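Local coordinates for protein Phospholipase/Carboxylesterase (Haliangium ochraceum, PDB 4Q82) that probably hydrolyses carboxylic ester bonds as a serine hydrolase of the alpha/beta-hydrolase type, perhaps with phospholipids among its substrates, at residues A57-W68 against D94-L104; L82-G93 against F123-G134. All coordinates share one frame; numbering follows the deposited sequence. Where two conformers were deposited one is given.

Contact 1 of 2, residues A57-W68 against D94-L104; sequences ALDTTEAGNGFW and DGSEAALDKVL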
loop_
_atom_site.group_PDB
_atom_site.type_symbol
_atom_site.label_atom_id
_atom_site.label_comp_id
_atom_site.label_asym_id
_atom_site.label_seq_id
_atom_site.Cartn_x
_atom_site.Cartn_y
_atom_site.Cartn_z
ATOM N N ALA A 57 15.879 5.884 9.206
ATOM C CA ALA A 57 16.508 4.591 9.448
ATOM C C ALA A 57 16.007 3.937 10.729
ATOM O O ALA A 57 15.570 4.611 11.668
ATOM C CB ALA A 57 18.024 4.737 9.497
ATOM N N LEU A 58 16.055 2.612 10.747
ATOM C CA LEU A 58 15.665 1.840 11.909
ATOM C C LEU A 58 16.413 2.330 13.147
ATOM O O LEU A 58 17.618 2.589 13.082
ATOM C CB LEU A 58 15.944 0.368 11.668
ATOM C CG LEU A 58 15.521 -0.590 12.774
ATOM C CD1 LEU A 58 14.025 -0.472 12.976
ATOM C CD2 LEU A 58 15.909 -2.000 12.396
ATOM N N ASP A 59 15.670 2.469 14.243
ATOM C CA ASP A 59 16.163 2.923 15.555
ATOM C C ASP A 59 16.415 4.429 15.630
ATOM O O ASP A 59 16.985 4.911 16.607
ATOM C CB ASP A 59 17.440 2.170 15.969
ATOM C CG ASP A 59 17.223 0.660 16.114
ATOM O OD1 ASP A 59 16.133 0.237 16.572
ATOM O OD2 ASP A 59 18.148 -0.107 15.762
ATOM N N THR A 60 15.982 5.181 14.620
ATOM C CA THR A 60 15.972 6.638 14.746
ATOM C C THR A 60 14.556 7.123 15.024
ATOM O O THR A 60 14.336 8.312 15.241
ATOM C CB THR A 60 16.506 7.354 13.492
ATOM O OG1 THR A 60 15.573 7.204 12.411
ATOM C CG2 THR A 60 17.853 6.794 13.095
ATOM N N THR A 61 13.595 6.201 15.007
ATOM C CA THR A 61 12.216 6.522 15.368
ATOM C C THR A 61 11.656 5.417 16.272
ATOM O O THR A 61 12.329 4.421 16.542
ATOM C CB THR A 61 11.290 6.687 14.115
ATOM O OG1 THR A 61 10.973 5.401 13.577
ATOM C CG2 THR A 61 11.936 7.552 13.024
ATOM N N GLU A 62 10.415 5.587 16.717
ATOM C CA GLU A 62 9.736 4.568 17.519
ATOM C C GLU A 62 9.297 3.355 16.695
ATOM O O GLU A 62 8.878 2.345 17.254
ATOM C CB GLU A 62 8.509 5.163 18.215
ATOM C CG GLU A 62 8.835 6.156 19.329
ATOM C CD GLU A 62 9.963 5.674 20.228
ATOM O OE1 GLU A 62 9.829 4.592 20.850
ATOM O OE2 GLU A 62 10.990 6.382 20.314
ATOM N N ALA A 63 9.374 3.472 15.371
ATOM C CA ALA A 63 8.892 2.417 14.471
ATOM C C ALA A 63 9.738 1.146 14.508
ATOM O O ALA A 63 10.939 1.196 14.785
ATOM C CB ALA A 63 8.823 2.945 13.044
ATOM N N GLY A 64 9.111 0.008 14.213
ATOM C CA GLY A 64 9.815 -1.266 14.177
ATOM C C GLY A 64 10.438 -1.534 12.814
ATOM O O GLY A 64 10.951 -2.628 12.573
ATOM N N ASN A 65 10.378 -0.531 11.933
ATOM C CA ASN A 65 10.971 -0.572 10.598
ATOM C C ASN A 65 11.708 0.714 10.257
ATOM O O ASN A 65 11.225 1.805 10.570
ATOM C CB ASN A 65 9.899 -0.767 9.508
ATOM C CG ASN A 65 9.058 -2.002 9.720
ATOM O OD1 ASN A 65 8.158 -2.012 10.559
ATOM N ND2 ASN A 65 9.346 -3.057 8.961
ATOM N N GLY A 66 12.833 0.610 9.561
ATOM C CA GLY A 66 13.316 1.762 8.807
ATOM C C GLY A 66 12.269 2.091 7.731
ATOM O O GLY A 66 11.564 1.197 7.265
ATOM N N PHE A 67 12.147 3.354 7.338
ATOM C CA PHE A 67 11.182 3.709 6.284
ATOM C C PHE A 67 11.538 5.003 5.579
ATOM O O PHE A 67 12.287 5.838 6.115
ATOM C CB PHE A 67 9.761 3.813 6.859
ATOM C CG PHE A 67 9.572 4.916 7.873
ATOM C CD1 PHE A 67 9.928 4.731 9.204
ATOM C CD2 PHE A 67 8.995 6.131 7.501
ATOM C CE1 PHE A 67 9.731 5.744 10.142
ATOM C CE2 PHE A 67 8.802 7.153 8.436
ATOM C CZ PHE A 67 9.168 6.953 9.755
ATOM N N TRP A 68 10.992 5.159 4.371
ATOM C CA TRP A 68 11.014 6.431 3.651
ATOM C C TRP A 68 9.783 7.229 4.012
ATOM O O TRP A 68 8.676 6.709 3.976
ATOM C CB TRP A 68 11.045 6.236 2.120
ATOM C CG TRP A 68 12.360 5.705 1.645
ATOM C CD1 TRP A 68 12.679 4.403 1.399
ATOM C CD2 TRP A 68 13.556 6.459 1.438
ATOM N NE1 TRP A 68 14.002 4.300 1.016
ATOM C CE2 TRP A 68 14.558 5.552 1.026
ATOM C CE3 TRP A 68 13.872 7.821 1.541
ATOM C CZ2 TRP A 68 15.854 5.956 0.725
ATOM C CZ3 TRP A 68 15.166 8.229 1.226
ATOM C CH2 TRP A 68 16.139 7.300 0.828
ATOM N N ASP A 94 17.868 -4.344 6.048
ATOM C CA ASP A 94 17.889 -4.242 7.503
ATOM C C ASP A 94 17.380 -2.916 8.055
ATOM O O ASP A 94 17.488 -2.663 9.257
ATOM C CB ASP A 94 19.305 -4.526 8.043
ATOM C CG ASP A 94 20.344 -3.507 7.584
ATOM O OD1 ASP A 94 19.981 -2.413 7.096
ATOM O OD2 ASP A 94 21.551 -3.808 7.721
ATOM N N GLY A 95 16.832 -2.061 7.190
ATOM C CA GLY A 95 16.253 -0.803 7.644
ATOM C C GLY A 95 17.242 0.323 7.902
ATOM O O GLY A 95 16.848 1.422 8.317
ATOM N N SER A 96 18.531 0.062 7.680
ATOM C CA SER A 96 19.552 1.108 7.775
ATOM C C SER A 96 19.433 2.081 6.602
ATOM O O SER A 96 18.732 1.794 5.629
ATOM C CB SER A 96 20.951 0.493 7.796
ATOM O OG SER A 96 21.246 -0.085 6.534
ATOM N N GLU A 97 20.121 3.219 6.666
ATOM C CA GLU A 97 20.049 4.171 5.540
ATOM C C GLU A 97 20.505 3.542 4.229
ATOM O O GLU A 97 19.886 3.745 3.180
ATOM C CB GLU A 97 20.895 5.406 5.811
ATOM C CG GLU A 97 20.185 6.443 6.623
ATOM C CD GLU A 97 20.939 7.756 6.665
ATOM O OE1 GLU A 97 21.626 8.082 5.671
ATOM O OE2 GLU A 97 20.831 8.457 7.692
ATOM N N ALA A 98 21.603 2.790 4.297
ATOM C CA ALA A 98 22.149 2.139 3.121
ATOM C C ALA A 98 21.142 1.134 2.567
ATOM O O ALA A 98 20.864 1.125 1.383
ATOM C CB ALA A 98 23.466 1.450 3.455
ATOM N N ALA A 99 20.583 0.307 3.443
ATOM C CA ALA A 99 19.663 -0.735 3.016
ATOM C C ALA A 99 18.385 -0.142 2.419
ATOM O O ALA A 99 17.783 -0.720 1.495
ATOM C CB ALA A 99 19.326 -1.644 4.195
ATOM N N LEU A 100 17.965 1.005 2.950
ATOM C CA LEU A 100 16.689 1.608 2.538
ATOM C C LEU A 100 16.693 2.026 1.085
ATOM O O LEU A 100 15.624 2.145 0.469
ATOM C CB LEU A 100 16.344 2.811 3.424
ATOM C CG LEU A 100 15.570 2.371 4.675
ATOM C CD1 LEU A 100 15.691 3.406 5.805
ATOM C CD2 LEU A 100 14.107 2.108 4.319
ATOM N N ASP A 101 17.879 2.252 0.521
ATOM C CA ASP A 101 17.952 2.636 -0.882
ATOM C C ASP A 101 17.274 1.578 -1.774
ATOM O O ASP A 101 16.707 1.916 -2.811
ATOM C CB ASP A 101 19.403 2.867 -1.313
ATOM C CG ASP A 101 19.863 4.312 -1.093
ATOM O OD1 ASP A 101 19.006 5.203 -0.882
ATOM O OD2 ASP A 101 21.087 4.564 -1.156
ATOM N N LYS A 102 17.301 0.310 -1.361
ATOM C CA LYS A 102 16.640 -0.755 -2.139
ATOM C C LYS A 102 15.152 -0.491 -2.340
ATOM O O LYS A 102 14.595 -0.829 -3.385
ATOM C CB LYS A 102 16.792 -2.125 -1.461
ATOM C CG LYS A 102 18.193 -2.708 -1.502
ATOM C CD LYS A 102 18.179 -4.068 -0.812
ATOM C CE LYS A 102 19.571 -4.554 -0.414
ATOM N NZ LYS A 102 19.461 -5.651 0.617
ATOM N N VAL A 103 14.512 0.086 -1.326
ATOM C CA VAL A 103 13.064 0.275 -1.342
ATOM C C VAL A 103 12.664 1.296 -2.416
ATOM O O VAL A 103 11.504 1.320 -2.857
ATOM C CB VAL A 103 12.538 0.690 0.079
ATOM C CG1 VAL A 103 11.041 0.989 0.073
ATOM C CG2 VAL A 103 12.857 -0.393 1.128
ATOM N N LEU A 104 13.619 2.094 -2.900
ATOM C CA LEU A 104 13.310 3.061 -3.951
ATOM C C LEU A 104 13.088 2.419 -5.331
ATOM O O LEU A 104 12.734 3.115 -6.287
ATOM C CB LEU A 104 14.419 4.115 -4.068
ATOM C CG LEU A 104 14.744 4.902 -2.802
ATOM C CD1 LEU A 104 15.909 5.857 -3.093
ATOM C CD2 LEU A 104 13.496 5.670 -2.332
#

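Contact 2 of 2, residues L82-G93 against F123-G134; sequences LMVFWHGIGENG and FVVLSPQHAGGG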
loop_
_atom_site.group_PDB
_atom_site.type_symbol
_atom_site.label_atom_id
_atom_site.label_comp_id
_atom_site.label_asym_id
_atom_site.label_seq_id
_atom_site.Cartn_x
_atom_site.Cartn_y
_atom_site.Cartn_z
ATOM N N LEU A 82 -3.353 9.160 4.637
ATOM C CA LEU A 82 -2.126 8.413 4.833
ATOM C C LEU A 82 -2.102 7.211 3.904
ATOM O O LEU A 82 -3.100 6.489 3.774
ATOM C CB LEU A 82 -1.987 7.943 6.288
ATOM C CG LEU A 82 -0.922 6.885 6.587
ATOM C CD1 LEU A 82 0.457 7.482 6.376
ATOM C CD2 LEU A 82 -1.073 6.420 8.035
HETATM N N MSE A 83 -0.961 7.005 3.255
HETATM C CA MSE A 83 -0.735 5.808 2.471
HETATM C C MSE A 83 0.488 5.091 3.000
HETATM O O MSE A 83 1.571 5.682 3.065
HETATM C CB MSE A 83 -0.539 6.153 0.985
HETATM C CG MSE A 83 -0.262 4.935 0.105
HETATM SE SE MSE A 83 0.267 5.452 -1.719
HETATM C CE MSE A 83 -1.350 6.428 -2.237
ATOM N N VAL A 84 0.335 3.818 3.361
ATOM C CA VAL A 84 1.502 3.036 3.766
ATOM C C VAL A 84 1.715 1.975 2.693
ATOM O O VAL A 84 0.804 1.191 2.381
ATOM C CB VAL A 84 1.329 2.401 5.149
ATOM C CG1 VAL A 84 2.566 1.536 5.523
ATOM C CG2 VAL A 84 1.116 3.504 6.220
ATOM N N PHE A 85 2.908 1.986 2.110
ATOM C CA PHE A 85 3.239 1.102 0.981
ATOM C C PHE A 85 4.271 0.055 1.404
ATOM O O PHE A 85 5.305 0.415 1.998
ATOM C CB PHE A 85 3.797 1.914 -0.199
ATOM C CG PHE A 85 4.604 1.067 -1.170
ATOM C CD1 PHE A 85 3.954 0.210 -2.053
ATOM C CD2 PHE A 85 5.997 1.103 -1.165
ATOM C CE1 PHE A 85 4.692 -0.611 -2.968
ATOM C CE2 PHE A 85 6.739 0.306 -2.038
ATOM C CZ PHE A 85 6.088 -0.558 -2.952
ATOM N N TRP A 86 4.007 -1.222 1.081
ATOM C CA TRP A 86 4.920 -2.329 1.398
ATOM C C TRP A 86 5.529 -2.926 0.128
ATOM O O TRP A 86 4.813 -3.396 -0.770
ATOM C CB TRP A 86 4.183 -3.419 2.204
ATOM C CG TRP A 86 3.717 -2.909 3.511
ATOM C CD1 TRP A 86 2.536 -2.264 3.771
ATOM C CD2 TRP A 86 4.430 -2.959 4.748
ATOM N NE1 TRP A 86 2.481 -1.914 5.101
ATOM C CE2 TRP A 86 3.633 -2.318 5.717
ATOM C CE3 TRP A 86 5.669 -3.483 5.130
ATOM C CZ2 TRP A 86 4.018 -2.210 7.051
ATOM C CZ3 TRP A 86 6.068 -3.343 6.465
ATOM C CH2 TRP A 86 5.232 -2.728 7.405
ATOM N N HIS A 87 6.861 -2.922 0.084
ATOM C CA HIS A 87 7.644 -3.368 -1.062
ATOM C C HIS A 87 7.648 -4.900 -1.258
ATOM O O HIS A 87 7.154 -5.670 -0.414
ATOM C CB HIS A 87 9.080 -2.855 -0.878
ATOM C CG HIS A 87 9.762 -3.466 0.307
ATOM N ND1 HIS A 87 10.264 -4.752 0.285
ATOM C CD2 HIS A 87 10.002 -2.986 1.555
ATOM C CE1 HIS A 87 10.794 -5.037 1.467
ATOM N NE2 HIS A 87 10.652 -3.983 2.253
ATOM N N GLY A 88 8.247 -5.344 -2.358
ATOM C CA GLY A 88 8.349 -6.763 -2.626
ATOM C C GLY A 88 9.616 -7.394 -2.062
ATOM O O GLY A 88 10.509 -6.707 -1.561
ATOM N N ILE A 89 9.719 -8.715 -2.183
ATOM C CA ILE A 89 10.771 -9.454 -1.455
ATOM C C ILE A 89 12.196 -9.065 -1.891
ATOM O O ILE A 89 13.161 -9.153 -1.100
ATOM C CB ILE A 89 10.539 -10.985 -1.603
ATOM C CG1 ILE A 89 11.196 -11.773 -0.466
ATOM C CG2 ILE A 89 10.975 -11.471 -2.993
ATOM C CD1 ILE A 89 10.711 -13.234 -0.411
ATOM N N GLY A 90 12.342 -8.604 -3.127
ATOM C CA GLY A 90 13.654 -8.227 -3.629
ATOM C C GLY A 90 14.232 -7.040 -2.892
ATOM O O GLY A 90 15.448 -6.796 -2.894
ATOM N N GLU A 91 13.362 -6.279 -2.256
ATOM C CA GLU A 91 13.804 -5.057 -1.625
ATOM C C GLU A 91 13.897 -5.179 -0.091
ATOM O O GLU A 91 14.092 -4.169 0.586
ATOM C CB GLU A 91 12.871 -3.907 -2.048
ATOM C CG GLU A 91 13.071 -3.494 -3.508
ATOM C CD GLU A 91 12.685 -4.573 -4.525
ATOM O OE1 GLU A 91 11.528 -5.032 -4.520
ATOM O OE2 GLU A 91 13.554 -4.970 -5.333
ATOM N N ASN A 92 13.795 -6.405 0.443
ATOM C CA ASN A 92 14.024 -6.647 1.874
ATOM C C ASN A 92 15.413 -6.127 2.286
ATOM O O ASN A 92 16.372 -6.196 1.505
ATOM C CB ASN A 92 13.936 -8.143 2.237
ATOM C CG ASN A 92 12.506 -8.692 2.240
ATOM O OD1 ASN A 92 11.540 -8.001 1.893
ATOM N ND2 ASN A 92 12.380 -9.968 2.611
ATOM N N GLY A 93 15.533 -5.617 3.505
ATOM C CA GLY A 93 16.846 -5.177 3.991
ATOM C C GLY A 93 16.759 -4.795 5.450
ATOM O O GLY A 93 15.671 -4.879 6.031
ATOM N N PHE A 123 -1.469 12.659 -0.060
ATOM C CA PHE A 123 -1.061 11.645 0.921
ATOM C C PHE A 123 0.268 11.919 1.613
ATOM O O PHE A 123 1.258 12.257 0.961
ATOM C CB PHE A 123 -0.928 10.260 0.259
ATOM C CG PHE A 123 -2.018 9.916 -0.722
ATOM C CD1 PHE A 123 -3.184 9.286 -0.302
ATOM C CD2 PHE A 123 -1.845 10.162 -2.086
ATOM C CE1 PHE A 123 -4.184 8.927 -1.218
ATOM C CE2 PHE A 123 -2.811 9.815 -3.005
ATOM C CZ PHE A 123 -3.999 9.185 -2.587
ATOM N N VAL A 124 0.313 11.704 2.927
ATOM C CA VAL A 124 1.558 11.285 3.544
ATOM C C VAL A 124 1.840 9.886 3.001
ATOM O O VAL A 124 0.951 9.030 3.044
ATOM C CB VAL A 124 1.463 11.254 5.085
ATOM C CG1 VAL A 124 2.689 10.593 5.687
ATOM C CG2 VAL A 124 1.278 12.680 5.626
ATOM N N VAL A 125 3.042 9.642 2.473
ATOM C CA VAL A 125 3.374 8.296 1.968
ATOM C C VAL A 125 4.540 7.731 2.755
ATOM O O VAL A 125 5.638 8.309 2.751
ATOM C CB VAL A 125 3.738 8.289 0.452
ATOM C CG1 VAL A 125 3.966 6.837 -0.044
ATOM C CG2 VAL A 125 2.613 8.924 -0.372
ATOM N N LEU A 126 4.303 6.620 3.444
ATOM C CA LEU A 126 5.367 5.963 4.197
ATOM C C LEU A 126 5.693 4.616 3.574
ATOM O O LEU A 126 4.795 3.828 3.287
ATOM C CB LEU A 126 4.968 5.757 5.662
ATOM C CG LEU A 126 4.490 6.993 6.409
ATOM C CD1 LEU A 126 4.179 6.619 7.857
ATOM C CD2 LEU A 126 5.546 8.096 6.373
ATOM N N SER A 127 6.975 4.341 3.394
ATOM C CA SER A 127 7.387 3.101 2.739
ATOM C C SER A 127 8.383 2.354 3.623
ATOM O O SER A 127 9.601 2.563 3.518
ATOM C CB SER A 127 7.998 3.406 1.367
ATOM O OG SER A 127 7.067 4.096 0.520
ATOM N N PRO A 128 7.872 1.493 4.520
ATOM C CA PRO A 128 8.768 0.785 5.449
ATOM C C PRO A 128 9.537 -0.360 4.806
ATOM O O PRO A 128 9.044 -0.976 3.863
ATOM C CB PRO A 128 7.810 0.243 6.523
ATOM C CG PRO A 128 6.472 0.110 5.777
ATOM C CD PRO A 128 6.448 1.299 4.848
ATOM N N GLN A 129 10.719 -0.664 5.339
ATOM C CA GLN A 129 11.490 -1.794 4.821
ATOM C C GLN A 129 11.294 -2.994 5.730
ATOM O O GLN A 129 11.424 -2.888 6.963
ATOM C CB GLN A 129 12.986 -1.464 4.727
ATOM C CG GLN A 129 13.839 -2.610 4.148
ATOM C CD GLN A 129 15.206 -2.107 3.700
ATOM O OE1 GLN A 129 15.925 -1.454 4.466
ATOM N NE2 GLN A 129 15.564 -2.394 2.449
ATOM N N HIS A 130 11.002 -4.128 5.111
ATOM C CA HIS A 130 10.896 -5.386 5.822
ATOM C C HIS A 130 12.250 -6.069 5.865
ATOM O O HIS A 130 12.913 -6.205 4.831
ATOM C CB HIS A 130 9.868 -6.293 5.141
ATOM C CG HIS A 130 9.842 -7.671 5.719
ATOM N ND1 HIS A 130 9.432 -7.919 7.011
ATOM C CD2 HIS A 130 10.240 -8.864 5.211
ATOM C CE1 HIS A 130 9.557 -9.212 7.268
ATOM N NE2 HIS A 130 10.045 -9.808 6.191
ATOM N N ALA A 131 12.660 -6.509 7.057
ATOM C CA ALA A 131 13.944 -7.166 7.244
ATOM C C ALA A 131 13.735 -8.671 7.299
ATOM O O ALA A 131 12.683 -9.129 7.726
ATOM C CB ALA A 131 14.609 -6.670 8.518
ATOM N N GLY A 132 14.713 -9.443 6.859
ATOM C CA GLY A 132 14.548 -10.890 6.886
ATOM C C GLY A 132 14.284 -11.475 5.514
ATOM O O GLY A 132 14.521 -10.812 4.500
ATOM N N GLY A 133 13.797 -12.714 5.462
ATOM C CA GLY A 133 13.818 -13.450 4.210
ATOM C C GLY A 133 12.540 -13.578 3.393
ATOM O O GLY A 133 12.604 -13.994 2.235
ATOM N N GLY A 134 11.395 -13.254 3.990
ATOM C CA GLY A 134 10.095 -13.509 3.365
ATOM C C GLY A 134 9.229 -12.261 3.362
ATOM O O GLY A 134 9.769 -11.136 3.281
HETATM O O HOH W 1 7.832 -0.278 1.449
HETATM O O HOH W 2 8.875 -8.326 1.503
#

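Contact 1 of 2, residues A57-W68 against D94-L104
Leu104 lays its CD2 methyl over one face of the Trp68 indole, 3.7 Å from the centroid of the five-membered ring; in this CH-pi contact the two side chains cross at about a right angle. Trp68 NE1 donates to Leu100 O at 2.8 Å, nearly straight (167°) and with the oxygen in the indole plane. At the acceptor, NE1 stands above the carbonyl plane while Val103 N arrives from the opposite face, so two N-H groups grip one carbonyl. Val103 also meets the ring edge, its CB 3.9 Å from Trp68 CD1. With CG anti to the carbonyl carbon (chi1 -71°), Trp68 swings its ring over to the 94-104 segment. A leucine here would probably leave Leu100 O without its indole donor and open a gap beneath the Leu104 methyl.

At the other end, Leu58 N, in the type II turn 57-60, donates to Gly95 O at 2.8 Å, and Ala57 CA and Gly66 CA add CA-H...O contacts to that oxygen. Leu100 packs its CD2 methyl against the backbone at Phe67, 3.8 Å from Phe67 N. This is structural packing of a helical turn, N-capped by Ser96 (OG accepts from Ala99 N), against loop and strand near the sheet's edge. Trp68 and Leu100 both rest on strand 53-56, while Phe67, its CB pointing away from 94-104, packs against Phe144 and Phe147 of helix 138-151.

Contact 2 of 2, residues L82-G93 against F123-G134
Asn92 ND2 is held by two carbonyls, donating at 2.9 Å to a lone pair of Gly134 O, in the carbonyl plane, and to Gly132 O at 3.0 Å, from above that carbonyl plane. This loop region follows two neighbouring parallel strands, 82-86 and 124-128, of a sheet consistent with the alpha/beta-hydrolase fold. The backbone hydrogen bonds Met83 N to Val124 O, Leu126 N to Met83 O and Phe85 N to Leu126 O form the parallel ladder. Past the strands, His130 N donates to His87 NE2 at 2.9 Å in a nearly straight bond (176°), while His87 ND1 donates to Gly88 O, fixing the imidazole's rotation from both nitrogens. Gln129, CG anti to the backbone N (chi1 -178°), stretches to Glu91 O through NE2; its OE1 accepts from Gly95 N. Ile89 N bonds to the sulfonylated serine at position 165, so the loop after strand 82-86 probably helps form the oxyanion hole.

Apolar side chains pack along the strands: Pro128 CG sits over the Trp86 indole, 3.4 Å from its six-membered-ring centroid. Selenomethionine Met83 bends at chi3 (-60°) to put CE squarely over the Phe123 ring, 3.6 Å from its centroid.

From the N terminus the chain runs through 57-68 into strand 67-70, then strand 80-86 and its loop; at Gly93 the first segment of contact 2 (82-93) runs straight into 94-104, which turns back on 57-68 and closes contact 1 across 25 intervening residues. The chain goes on through helix 107-113 to strand 124-128, and contact 2 closes across 29. The two closures cross, since their segments alternate. Strand 124-128 lies between 67-70 and 80-86 in the sheet, so the contacts meet there: Gly66 O and Gln129 N, 2.8 Å apart, probably hydrogen-bond. Together they tie the sheet's N-terminal strands to the loop beside the modified serine.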